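Local atomic coordinates of D-isomer specific 2-hydroxyacid dehydrogenase family protein (Desulfovibrio vulgaris, PDB entry 5TX7), a protein that probably binds NAD and uses it to oxidise or reduce a D-2-hydroxyacid or its keto acid, as other members of its dehydrogenase family do. Residues Ala176-Ser181 and Phe190-Leu195; Val5-Tyr10 and Asn52-Asp57; Ala109-Leu114 and Tyr232-Ala237. One frame throughout, in Å; residues are numbered along the deposited sequence.

Contact 1: residues Ala176-Ser181 and Phe190-Leu195; sequences AYAPRS and FEHVGL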
loop_
_atom_site.group_PDB
_atom_site.type_symbol
_atom_site.label_atom_id
_atom_site.label_comp_id
_atom_site.label_asym_id
_atom_site.label_seq_id
_atom_site.Cartn_x
_atom_site.Cartn_y
_atom_site.Cartn_z
ATOM N N ALA A 176 -18.938 0.206 -10.280
ATOM C CA ALA A 176 -18.368 1.186 -11.188
ATOM C C ALA A 176 -19.441 2.053 -11.811
ATOM O O ALA A 176 -20.463 1.533 -12.248
ATOM C CB ALA A 176 -17.594 0.471 -12.275
ATOM N N TYR A 177 -19.213 3.369 -11.825
ATOM C CA TYR A 177 -19.980 4.292 -12.654
ATOM C C TYR A 177 -19.215 4.369 -13.955
ATOM O O TYR A 177 -18.126 4.934 -14.011
ATOM C CB TYR A 177 -20.135 5.682 -12.017
ATOM C CG TYR A 177 -20.809 6.686 -12.938
ATOM C CD1 TYR A 177 -22.114 6.479 -13.369
ATOM C CD2 TYR A 177 -20.130 7.831 -13.407
ATOM C CE1 TYR A 177 -22.748 7.368 -14.235
ATOM C CE2 TYR A 177 -20.751 8.729 -14.280
ATOM C CZ TYR A 177 -22.067 8.493 -14.691
ATOM O OH TYR A 177 -22.708 9.365 -15.560
ATOM N N ALA A 178 -19.794 3.786 -14.997
ATOM C CA ALA A 178 -19.098 3.516 -16.253
ATOM C C ALA A 178 -19.911 4.069 -17.410
ATOM O O ALA A 178 -20.535 3.311 -18.158
ATOM C CB ALA A 178 -18.868 2.019 -16.410
ATOM N N PRO A 179 -19.908 5.407 -17.566
ATOM C CA PRO A 179 -20.739 6.052 -18.593
ATOM C C PRO A 179 -20.247 5.835 -20.037
ATOM O O PRO A 179 -21.067 5.622 -20.929
ATOM C CB PRO A 179 -20.687 7.532 -18.197
ATOM C CG PRO A 179 -19.382 7.691 -17.482
ATOM C CD PRO A 179 -19.130 6.390 -16.783
ATOM N N ARG A 180 -18.928 5.879 -20.245
ATOM C CA ARG A 180 -18.316 5.712 -21.568
ATOM C C ARG A 180 -18.271 4.257 -22.075
ATOM O O ARG A 180 -18.027 4.038 -23.257
ATOM C CB ARG A 180 -16.893 6.297 -21.575
ATOM N N SER A 181 -18.500 3.270 -21.199
ATOM C CA SER A 181 -18.332 1.851 -21.542
ATOM C C SER A 181 -19.136 0.878 -20.657
ATOM O O SER A 181 -19.082 0.950 -19.426
ATOM C CB SER A 181 -16.842 1.488 -21.455
ATOM O OG SER A 181 -16.345 1.622 -20.115
ATOM N N PHE A 190 -19.089 -7.821 -8.753
ATOM C CA PHE A 190 -18.952 -6.601 -9.528
ATOM C C PHE A 190 -20.312 -6.201 -10.039
ATOM O O PHE A 190 -21.106 -7.064 -10.380
ATOM C CB PHE A 190 -18.024 -6.795 -10.718
ATOM C CG PHE A 190 -17.991 -5.609 -11.635
ATOM C CD1 PHE A 190 -17.200 -4.516 -11.334
ATOM C CD2 PHE A 190 -18.783 -5.566 -12.779
ATOM C CE1 PHE A 190 -17.178 -3.396 -12.162
ATOM C CE2 PHE A 190 -18.766 -4.456 -13.613
ATOM C CZ PHE A 190 -17.954 -3.368 -13.306
ATOM N N GLU A 191 -20.562 -4.897 -10.122
ATOM C CA GLU A 191 -21.817 -4.380 -10.645
ATOM C C GLU A 191 -21.641 -2.952 -11.198
ATOM O O GLU A 191 -20.868 -2.161 -10.668
ATOM C CB GLU A 191 -22.835 -4.409 -9.510
ATOM C CG GLU A 191 -24.276 -4.150 -9.872
ATOM C CD GLU A 191 -25.169 -4.067 -8.634
ATOM O OE1 GLU A 191 -24.850 -4.718 -7.604
ATOM O OE2 GLU A 191 -26.197 -3.347 -8.692
ATOM N N HIS A 192 -22.320 -2.650 -12.294
ATOM C CA HIS A 192 -22.446 -1.269 -12.789
ATOM C C HIS A 192 -23.555 -0.530 -12.035
ATOM O O HIS A 192 -24.625 -1.080 -11.826
ATOM C CB HIS A 192 -22.752 -1.233 -14.291
ATOM C CG HIS A 192 -21.592 -1.614 -15.146
ATOM N ND1 HIS A 192 -21.582 -2.751 -15.925
ATOM C CD2 HIS A 192 -20.393 -1.022 -15.329
ATOM C CE1 HIS A 192 -20.431 -2.831 -16.566
ATOM N NE2 HIS A 192 -19.692 -1.792 -16.225
ATOM N N VAL A 193 -23.298 0.714 -11.661
ATOM C CA VAL A 193 -24.278 1.532 -10.943
ATOM C C VAL A 193 -24.324 2.949 -11.479
ATOM O O VAL A 193 -23.358 3.418 -12.060
ATOM C CB VAL A 193 -23.960 1.615 -9.429
ATOM C CG1 VAL A 193 -24.048 0.237 -8.789
ATOM C CG2 VAL A 193 -22.589 2.238 -9.169
ATOM N N GLY A 194 -25.450 3.628 -11.256
ATOM C CA GLY A 194 -25.525 5.062 -11.443
ATOM C C GLY A 194 -24.647 5.786 -10.439
ATOM O O GLY A 194 -24.275 5.237 -9.416
ATOM N N LEU A 195 -24.336 7.032 -10.728
ATOM C CA LEU A 195 -23.442 7.825 -9.879
ATOM C C LEU A 195 -23.972 8.051 -8.452
ATOM O O LEU A 195 -23.219 7.939 -7.504
ATOM C CB LEU A 195 -23.155 9.171 -10.550
ATOM C CG LEU A 195 -22.030 10.014 -9.996
ATOM C CD1 LEU A 195 -20.767 9.194 -9.745
ATOM C CD2 LEU A 195 -21.681 11.096 -11.026
HETATM O O HOH W 1 -22.372 2.775 -14.722
#
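Strand 190-192 runs parallel to the end of strand 173-177, and Ala176 pairs with His192. The close part of the contact lies along the backbone. Ala176 N donates to Glu191 O at 3.1 Å, nearly along the C=O axis. Val193 N donates to Ala176 O at 3.0 Å in a straight bond (169°), but from above the carbonyl plane. Past this bridge a water links the two chain runs: it accepts from Ala178 N and donates to Val193 O.

The Tyr177 ring lies beside the start of helix 195-201, with CG anti to the backbone N (chi1 174°), and also touches Leu198. Leu195 CB sits over the ring centre, 4.0 Å from the centroid of Tyr177, a CH-pi contact. Pro179 CD covers the opposite face near the rim. Val193 O lies at the ring edge.

His192 CD2 touches Ala178 CB at 3.6 Å, and Phe190 CE2 lies over one face of the imidazole near its rim. Phe190 CE1 reaches Ala176 CB at 3.9 Å, and the Phe190 ring also meets that of Phe156. Against these packed parts stands the solvent side: Ser181 is poorly ordered, and Glu191 is exposed with its CB directed away from the partner.

Gly194 is at the N-cap position of helix 195-201. This is the parallel edge pairing of a Rossmann-type NAD-binding domain, with strand 190-192 outermost within the chain.

Contact 2: residues Val5-Tyr10 and Asn52-Asp57; sequences VALDGY and NKVPLD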
loop_
_atom_site.group_PDB
_atom_site.type_symbol
_atom_site.label_atom_id
_atom_site.label_comp_id
_atom_site.label_asym_id
_atom_site.label_seq_id
_atom_site.Cartn_x
_atom_site.Cartn_y
_atom_site.Cartn_z
ATOM N N VAL A 5 14.337 19.487 -28.793
ATOM C CA VAL A 5 14.467 20.242 -27.540
ATOM C C VAL A 5 13.389 19.827 -26.533
ATOM O O VAL A 5 12.190 19.870 -26.843
ATOM C CB VAL A 5 14.402 21.758 -27.781
ATOM C CG1 VAL A 5 14.549 22.532 -26.479
ATOM C CG2 VAL A 5 15.514 22.172 -28.731
ATOM N N ALA A 6 13.832 19.426 -25.334
ATOM C CA ALA A 6 12.930 19.191 -24.200
ATOM C C ALA A 6 12.942 20.433 -23.290
ATOM O O ALA A 6 13.980 20.789 -22.706
ATOM C CB ALA A 6 13.351 17.949 -23.434
ATOM N N LEU A 7 11.792 21.092 -23.198
ATOM C CA LEU A 7 11.675 22.350 -22.464
ATOM C C LEU A 7 11.523 22.157 -20.954
ATOM O O LEU A 7 11.862 23.049 -20.193
ATOM C CB LEU A 7 10.518 23.203 -23.022
ATOM C CG LEU A 7 10.687 23.669 -24.473
ATOM C CD1 LEU A 7 9.415 24.337 -24.978
ATOM C CD2 LEU A 7 11.881 24.611 -24.633
ATOM N N ASP A 8 11.006 21.013 -20.522
ATOM C CA ASP A 8 10.959 20.699 -19.090
ATOM C C ASP A 8 11.107 19.216 -18.840
ATOM O O ASP A 8 10.148 18.538 -18.533
ATOM C CB ASP A 8 9.686 21.270 -18.422
ATOM C CG ASP A 8 8.390 20.740 -19.022
ATOM O OD1 ASP A 8 8.372 20.382 -20.223
ATOM O OD2 ASP A 8 7.371 20.709 -18.288
ATOM N N GLY A 9 12.334 18.735 -18.990
ATOM C CA GLY A 9 12.639 17.309 -18.903
ATOM C C GLY A 9 12.963 16.772 -17.518
ATOM O O GLY A 9 13.082 15.554 -17.334
ATOM N N TYR A 10 13.084 17.645 -16.527
ATOM C CA TYR A 10 13.517 17.197 -15.206
ATOM C C TYR A 10 12.528 16.217 -14.564
ATOM O O TYR A 10 12.938 15.148 -14.135
ATOM C CB TYR A 10 13.775 18.378 -14.276
ATOM C CG TYR A 10 14.333 17.960 -12.936
ATOM C CD1 TYR A 10 15.622 17.425 -12.825
ATOM C CD2 TYR A 10 13.571 18.058 -11.790
ATOM C CE1 TYR A 10 16.131 17.034 -11.591
ATOM C CE2 TYR A 10 14.064 17.676 -10.562
ATOM C CZ TYR A 10 15.344 17.160 -10.452
ATOM O OH TYR A 10 15.820 16.791 -9.195
ATOM N N ASN A 52 6.130 18.856 -21.259
ATOM C CA ASN A 52 5.222 18.235 -20.315
ATOM C C ASN A 52 4.165 19.284 -19.961
ATOM O O ASN A 52 3.016 19.154 -20.344
ATOM C CB ASN A 52 5.991 17.720 -19.084
ATOM C CG ASN A 52 5.174 16.771 -18.229
ATOM O OD1 ASN A 52 3.947 16.817 -18.219
ATOM N ND2 ASN A 52 5.866 15.892 -17.508
ATOM N N LYS A 53 4.572 20.328 -19.254
ATOM C CA LYS A 53 3.658 21.384 -18.816
ATOM C C LYS A 53 4.070 22.781 -19.280
ATOM O O LYS A 53 3.464 23.758 -18.855
ATOM C CB LYS A 53 3.531 21.370 -17.276
ATOM C CG LYS A 53 2.962 20.100 -16.683
ATOM C CD LYS A 53 1.525 19.835 -17.110
ATOM C CE LYS A 53 0.980 18.549 -16.485
ATOM N NZ LYS A 53 1.341 17.333 -17.273
ATOM N N VAL A 54 5.084 22.895 -20.135
ATOM C CA VAL A 54 5.456 24.203 -20.686
ATOM C C VAL A 54 4.398 24.592 -21.724
ATOM O O VAL A 54 4.111 23.814 -22.630
ATOM C CB VAL A 54 6.854 24.197 -21.306
ATOM C CG1 VAL A 54 7.145 25.533 -21.987
ATOM C CG2 VAL A 54 7.893 23.927 -20.219
ATOM N N PRO A 55 3.792 25.773 -21.568
ATOM C CA PRO A 55 2.694 26.148 -22.461
ATOM C C PRO A 55 3.157 26.572 -23.849
ATOM O O PRO A 55 4.205 27.186 -23.958
ATOM C CB PRO A 55 2.015 27.316 -21.724
ATOM C CG PRO A 55 3.069 27.862 -20.833
ATOM C CD PRO A 55 3.969 26.735 -20.467
ATOM N N LEU A 56 2.388 26.219 -24.881
ATOM C CA LEU A 56 2.643 26.657 -26.254
ATOM C C LEU A 56 1.356 27.174 -26.877
ATOM O O LEU A 56 0.442 26.404 -27.167
ATOM C CB LEU A 56 3.192 25.509 -27.086
ATOM C CG LEU A 56 4.526 24.925 -26.628
ATOM C CD1 LEU A 56 4.786 23.615 -27.360
ATOM C CD2 LEU A 56 5.654 25.931 -26.849
ATOM N N ASP A 57 1.300 28.486 -27.065
ATOM C CA ASP A 57 0.143 29.170 -27.664
ATOM C C ASP A 57 0.421 29.511 -29.130
ATOM O O ASP A 57 1.465 29.155 -29.661
ATOM C CB ASP A 57 -0.194 30.430 -26.835
ATOM C CG ASP A 57 0.908 31.495 -26.864
ATOM O OD1 ASP A 57 2.030 31.237 -27.335
ATOM O OD2 ASP A 57 0.649 32.614 -26.405
HETATM O O HOH W 2 8.735 16.284 -17.850
#
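Val5 and Ala6 end strand 3-6 and belong to the sheet; Val5 bonds through its backbone to Val48 and Leu50 of the neighbouring strand. The first side chain to cross is Leu7. Leu7 CB meets Val54 CG2 at 3.9 Å, and Leu7 CD1 meets Val54 CG1 at 3.9 Å. The two side chains cross at about a right angle. Leu56 CD2 approaches Leu7 CD1 more loosely, and Ile39 of helix 39-43 touches both Val54 and Leu56.

Asp8 makes the polar grip. Its CG lies between the backbone N and the carbonyl carbon (chi1 60°), which turns the carboxylate to the other loop. Asp8 OD1 accepts from Asn52 N at 2.9 Å and Asp8 OD2 from Lys53 N at 3.0 Å. Both bonds are almost straight, and each oxygen uses its syn lone pair. Two successive N-H groups thus hold the buried carboxylate and fix its rotation. The Val54 CG2 methyl lies against the Asp8 carboxylate.

A water donates to Asp8 O and accepts from Asn52 ND2. Lys53 NZ bonds Asn52 OD1 at 2.8 Å, so both ends of the Asn52 amide are engaged. Lys53 also makes a cation-pi contact with Trp136 of the second subunit.

Side-by-side loops after adjacent parallel strands, here 3-6 and 48-51, are typical of an open alpha/beta sheet.

Contact 3: residues Ala109-Leu114 and Tyr232-Ala237; sequences ALLLEL and YLINTA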
loop_
_atom_site.group_PDB
_atom_site.type_symbol
_atom_site.label_atom_id
_atom_site.label_comp_id
_atom_site.label_asym_id
_atom_site.label_seq_id
_atom_site.Cartn_x
_atom_site.Cartn_y
_atom_site.Cartn_z
ATOM N N ALA A 109 -1.775 3.026 -2.276
ATOM C CA ALA A 109 -0.797 3.593 -1.356
ATOM C C ALA A 109 -1.470 4.641 -0.448
ATOM O O ALA A 109 -1.262 4.642 0.762
ATOM C CB ALA A 109 0.362 4.209 -2.107
ATOM N N LEU A 110 -2.304 5.500 -1.018
ATOM C CA LEU A 110 -3.050 6.489 -0.201
ATOM C C LEU A 110 -4.044 5.803 0.750
ATOM O O LEU A 110 -4.089 6.096 1.947
ATOM C CB LEU A 110 -3.799 7.477 -1.093
ATOM C CG LEU A 110 -2.918 8.401 -1.944
ATOM C CD1 LEU A 110 -3.727 9.036 -3.058
ATOM C CD2 LEU A 110 -2.279 9.502 -1.127
ATOM N N LEU A 111 -4.822 4.871 0.202
ATOM C CA LEU A 111 -5.872 4.201 0.962
ATOM C C LEU A 111 -5.342 3.355 2.121
ATOM O O LEU A 111 -5.928 3.351 3.201
ATOM C CB LEU A 111 -6.699 3.334 0.032
ATOM C CG LEU A 111 -7.840 2.512 0.630
ATOM C CD1 LEU A 111 -8.818 3.469 1.292
ATOM C CD2 LEU A 111 -8.496 1.687 -0.449
ATOM N N LEU A 112 -4.258 2.624 1.893
ATOM C CA LEU A 112 -3.669 1.785 2.930
ATOM C C LEU A 112 -2.938 2.569 3.998
ATOM O O LEU A 112 -2.897 2.129 5.153
ATOM C CB LEU A 112 -2.741 0.721 2.333
ATOM C CG LEU A 112 -3.467 -0.419 1.630
ATOM C CD1 LEU A 112 -2.460 -1.265 0.862
ATOM C CD2 LEU A 112 -4.226 -1.265 2.625
ATOM N N GLU A 113 -2.380 3.720 3.636
ATOM C CA GLU A 113 -1.826 4.610 4.644
ATOM C C GLU A 113 -2.945 5.178 5.495
ATOM O O GLU A 113 -2.735 5.341 6.692
ATOM C CB GLU A 113 -0.940 5.706 4.042
ATOM C CG GLU A 113 -0.323 6.693 5.046
ATOM C CD GLU A 113 0.678 6.134 6.055
ATOM O OE1 GLU A 113 1.271 5.036 5.848
ATOM O OE2 GLU A 113 0.887 6.855 7.080
ATOM N N LEU A 114 -4.104 5.475 4.920
ATOM C CA LEU A 114 -5.241 5.913 5.746
ATOM C C LEU A 114 -5.739 4.758 6.665
ATOM O O LEU A 114 -6.136 4.996 7.802
ATOM C CB LEU A 114 -6.385 6.443 4.890
ATOM C CG LEU A 114 -6.113 7.748 4.121
ATOM C CD1 LEU A 114 -7.043 7.955 2.929
ATOM C CD2 LEU A 114 -6.211 8.952 5.043
ATOM N N TYR A 232 -14.202 6.511 2.852
ATOM C CA TYR A 232 -12.941 7.062 2.346
ATOM C C TYR A 232 -13.117 7.608 0.933
ATOM O O TYR A 232 -13.818 6.998 0.124
ATOM C CB TYR A 232 -11.841 6.001 2.356
ATOM C CG TYR A 232 -11.435 5.543 3.735
ATOM C CD1 TYR A 232 -10.505 6.265 4.490
ATOM C CD2 TYR A 232 -12.003 4.404 4.316
ATOM C CE1 TYR A 232 -10.114 5.843 5.759
ATOM C CE2 TYR A 232 -11.638 3.987 5.588
ATOM C CZ TYR A 232 -10.704 4.712 6.319
ATOM O OH TYR A 232 -10.340 4.283 7.593
ATOM N N LEU A 233 -12.472 8.750 0.645
ATOM C CA LEU A 233 -12.414 9.339 -0.708
ATOM C C LEU A 233 -10.971 9.412 -1.217
ATOM O O LEU A 233 -10.071 9.839 -0.493
ATOM C CB LEU A 233 -12.998 10.750 -0.677
ATOM C CG LEU A 233 -13.000 11.517 -2.002
ATOM C CD1 LEU A 233 -13.865 10.831 -3.050
ATOM C CD2 LEU A 233 -13.434 12.943 -1.767
ATOM N N ILE A 234 -10.749 8.996 -2.460
ATOM C CA ILE A 234 -9.421 9.044 -3.083
ATOM C C ILE A 234 -9.567 9.774 -4.399
ATOM O O ILE A 234 -10.481 9.466 -5.181
ATOM C CB ILE A 234 -8.851 7.634 -3.392
ATOM C CG1 ILE A 234 -8.881 6.716 -2.154
ATOM C CG2 ILE A 234 -7.421 7.740 -3.913
ATOM C CD1 ILE A 234 -7.952 7.129 -1.015
ATOM N N ASN A 235 -8.664 10.710 -4.665
ATOM C CA ASN A 235 -8.679 11.463 -5.914
ATOM C C ASN A 235 -7.268 11.618 -6.480
ATOM O O ASN A 235 -6.479 12.446 -6.003
ATOM C CB ASN A 235 -9.280 12.828 -5.689
ATOM C CG ASN A 235 -9.427 13.630 -6.973
ATOM O OD1 ASN A 235 -9.572 13.077 -8.048
ATOM N ND2 ASN A 235 -9.427 14.948 -6.851
ATOM N N THR A 236 -6.968 10.805 -7.488
ATOM C CA THR A 236 -5.744 10.915 -8.265
ATOM C C THR A 236 -6.041 11.457 -9.681
ATOM O O THR A 236 -5.163 11.419 -10.551
ATOM C CB THR A 236 -5.097 9.531 -8.434
ATOM O OG1 THR A 236 -6.039 8.653 -9.049
ATOM C CG2 THR A 236 -4.700 8.945 -7.095
ATOM N N ALA A 237 -7.262 11.964 -9.903
ATOM C CA ALA A 237 -7.711 12.421 -11.200
ATOM C C ALA A 237 -7.520 13.957 -11.379
ATOM O O ALA A 237 -6.479 14.388 -11.840
ATOM C CB ALA A 237 -9.158 12.008 -11.391
#
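The Ile234 side chain is bent, with chi1 -52° and chi2 -67°, and these two torsions together bring its CD1 to helix segment 109-114. The helix segment and strand 232-235 run roughly antiparallel, with 151° between their directions. Their axes come within 9.2 Å. The contacts between the side chains are apolar and mostly buried.

Ile234 is the central side chain. Ile234 CD1 meets Leu111 CB at 4.1 Å and Leu114 CD1 at 4.1 Å, and it also lies 4.0 Å from Leu111 N. The other branch, Ile234 CG2, touches Leu110 CD1 at 4.0 Å. Thus Leu110, Leu111 and Leu114 all touch Ile234. Leu110 CD1 also reaches Thr236 CG2, just past the strand.

Tyr232 packs nearer the strand's start. Leu114 CB lies 3.9 Å from Tyr232 CE1, and Leu114 and Tyr232 lie alongside each other, pointing opposite ways. Leu111 crosses Tyr232 at about a right angle and puts Leu111 CD1 against Tyr232 CB at 4.1 Å. The phenol does not end in the apolar layer: its OH is hydrogen-bonded to Glu144 OE1.

Beyond the strand, Asn235 OD1 accepts from Ala237 N in an Asx turn. Helix 100-116 also meets its copy in the second subunit, Leu112 packing on Leu112. A helix laid over the central parallel sheet in this way is characteristic of the Rossmann-type NAD-binding fold.

Overall arrangement
Contacts 1 and 3 reach the same seven-stranded sheet of the NAD-binding domain. Contact 1 lies at its edge and at the surface; contact 3 is buried, with a helix on an inner strand. Their centres are 20 Å apart, and contact 1 falls inside the chain loop that contact 3 closes. Contact 2 belongs to the other, five-stranded sheet and is also buried. Its centre is 36 Å from that of contact 1, on the opposite side of the chain's centre. The chemistry differs accordingly: strand pairing with water in contact 1, a carboxylate held by backbone N-H groups in contact 2, and apolar side chains in contact 3. Contacts 2 and 3 also touch the second subunit.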